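PDB 6OZE: endonuclease V from Homo sapiens, which probably cleaves inosine-containing RNA as a metal-ion-dependent, inosine-specific endoribonuclease. Local coordinates for residues 84-88 with 123-127. The protein carries 4 engineered substitutions. Numbering follows the deposited sequence.
Sequences VSGFL and LHHRG
The imidazole of His125 lies with one face over the backbone of Gly86, forming a CH-pi contact: Gly86 CA stands 3.8 Å from the ring centroid, 17° off its normal, and 3.6 Å from His125 ND1. Two tight turns bring them together, with the CA atoms of Gly86 and His125 in register at 5.5 Å. Val84 to Phe87 is a type II turn, closed by Phe87 N to Val84 O at 2.9 Å. Gly86 occupies its third position at phi/psi 95/-6, where a CB would jam against the preceding carbonyl and crowd the His125 ring. His124 to Gly127 is a type I turn, closed by Gly127 N to His124 O at 3.1 Å; Gly127 suits its positive phi.

His125, chi1 m, projects toward the other turn, its flat imidazole fitting a glycine without side chain. His124, chi1 t, swings its ring edge to Gly86 O, 3.0 Å from His124 CE1, and its NE2 meets a water at 2.9 Å that accepts from Leu88 N at 3.2 Å. The long Arg126 side chain starts toward the 84-88 turn and sets a guanidinium face over Phe87 CZ, 3.6 Å from Arg126 NH1; the aromatic tip gives it a nonpolar partner. Gln13 of helix 3-17 donates to Gly86 O, and Lys10 touches both Phe87 and Arg126.

The contact joins the loops leading from strand 69-78 into helix 89-106 and from strand 115-118 into helix 130-138. These strands run the same way in the mixed sheet, so both loops leave its same edge, as strand-to-helix connections of the RNase H-like endonuclease V fold.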
loop_
_atom_site.group_PDB
_atom_site.type_symbol
_atom_site.label_atom_id
_atom_site.label_comp_id
_atom_site.label_asym_id
_atom_site.label_seq_id
_atom_site.Cartn_x
_atom_site.Cartn_y
_atom_site.Cartn_z
ATOM N N VAL A 84 0.201 -8.615 -16.074
ATOM C CA VAL A 84 -1.079 -8.295 -16.697
ATOM C C VAL A 84 -1.740 -7.224 -15.848
ATOM O O VAL A 84 -1.869 -7.391 -14.632
ATOM C CB VAL A 84 -2.004 -9.522 -16.795
ATOM C CG1 VAL A 84 -3.300 -9.147 -17.509
ATOM C CG2 VAL A 84 -1.308 -10.667 -17.511
ATOM N N SER A 85 -2.161 -6.130 -16.484
ATOM C CA SER A 85 -2.792 -5.040 -15.749
ATOM C C SER A 85 -4.002 -5.552 -14.982
ATOM O O SER A 85 -4.861 -6.244 -15.539
ATOM C CB SER A 85 -3.220 -3.936 -16.715
ATOM O OG SER A 85 -2.091 -3.286 -17.265
ATOM N N GLY A 86 -4.067 -5.202 -13.697
ATOM C CA GLY A 86 -5.104 -5.690 -12.820
ATOM C C GLY A 86 -4.711 -6.905 -12.012
ATOM O O GLY A 86 -5.483 -7.333 -11.149
ATOM N N PHE A 87 -3.532 -7.468 -12.268
ATOM C CA PHE A 87 -3.083 -8.707 -11.643
ATOM C C PHE A 87 -1.674 -8.580 -11.074
ATOM O O PHE A 87 -1.016 -9.599 -10.818
ATOM C CB PHE A 87 -3.158 -9.859 -12.653
ATOM C CG PHE A 87 -4.537 -10.117 -13.165
ATOM C CD1 PHE A 87 -5.399 -10.951 -12.474
ATOM C CD2 PHE A 87 -4.982 -9.532 -14.347
ATOM C CE1 PHE A 87 -6.667 -11.206 -12.941
ATOM C CE2 PHE A 87 -6.258 -9.778 -14.824
ATOM C CZ PHE A 87 -7.104 -10.616 -14.122
ATOM N N LEU A 88 -1.192 -7.346 -10.881
ATOM C CA LEU A 88 0.157 -7.135 -10.364
ATOM C C LEU A 88 0.380 -7.864 -9.049
ATOM O O LEU A 88 1.487 -8.349 -8.786
ATOM C CB LEU A 88 0.425 -5.639 -10.170
ATOM C CG LEU A 88 1.743 -5.262 -9.481
ATOM C CD1 LEU A 88 2.946 -5.772 -10.265
ATOM C CD2 LEU A 88 1.841 -3.761 -9.276
ATOM N N LEU A 123 -9.333 0.411 -4.465
ATOM C CA LEU A 123 -9.304 1.275 -5.648
ATOM C C LEU A 123 -8.457 0.540 -6.679
ATOM O O LEU A 123 -7.237 0.699 -6.740
ATOM C CB LEU A 123 -8.706 2.633 -5.300
ATOM C CG LEU A 123 -8.913 3.851 -6.214
ATOM C CD1 LEU A 123 -8.296 5.099 -5.585
ATOM C CD2 LEU A 123 -8.356 3.649 -7.614
ATOM N N HIS A 124 -9.116 -0.265 -7.503
ATOM C CA HIS A 124 -8.406 -1.213 -8.347
ATOM C C HIS A 124 -9.376 -1.742 -9.393
ATOM O O HIS A 124 -10.595 -1.693 -9.210
ATOM C CB HIS A 124 -7.843 -2.346 -7.484
ATOM C CG HIS A 124 -7.103 -3.400 -8.250
ATOM N ND1 HIS A 124 -7.687 -4.587 -8.625
ATOM C CD2 HIS A 124 -5.823 -3.453 -8.685
ATOM C CE1 HIS A 124 -6.801 -5.328 -9.269
ATOM N NE2 HIS A 124 -5.663 -4.661 -9.322
ATOM N N HIS A 125 -8.807 -2.268 -10.486
ATOM C CA HIS A 125 -9.602 -2.769 -11.608
ATOM C C HIS A 125 -10.716 -3.697 -11.143
ATOM O O HIS A 125 -11.828 -3.669 -11.683
ATOM C CB HIS A 125 -8.702 -3.544 -12.576
ATOM C CG HIS A 125 -7.495 -2.790 -13.039
ATOM N ND1 HIS A 125 -6.490 -2.392 -12.185
ATOM C CD2 HIS A 125 -7.117 -2.389 -14.276
ATOM C CE1 HIS A 125 -5.553 -1.764 -12.871
ATOM N NE2 HIS A 125 -5.908 -1.749 -14.143
ATOM N N ARG A 126 -10.429 -4.541 -10.150
ATOM C CA ARG A 126 -11.369 -5.549 -9.679
ATOM C C ARG A 126 -11.729 -5.361 -8.210
ATOM O O ARG A 126 -12.224 -6.295 -7.573
ATOM C CB ARG A 126 -10.797 -6.946 -9.934
ATOM C CG ARG A 126 -11.832 -8.053 -10.093
ATOM C CD ARG A 126 -11.238 -9.266 -10.802
ATOM N NE ARG A 126 -11.230 -9.095 -12.251
ATOM C CZ ARG A 126 -10.212 -8.605 -12.953
ATOM N NH1 ARG A 126 -9.093 -8.234 -12.347
ATOM N NH2 ARG A 126 -10.317 -8.489 -14.272
ATOM N N GLY A 127 -11.508 -4.165 -7.662
ATOM C CA GLY A 127 -11.710 -3.968 -6.241
ATOM C C GLY A 127 -10.794 -4.793 -5.366
ATOM O O GLY A 127 -11.115 -5.031 -4.197
HETATM O O HOH W 1 -2.945 -4.784 -10.243
#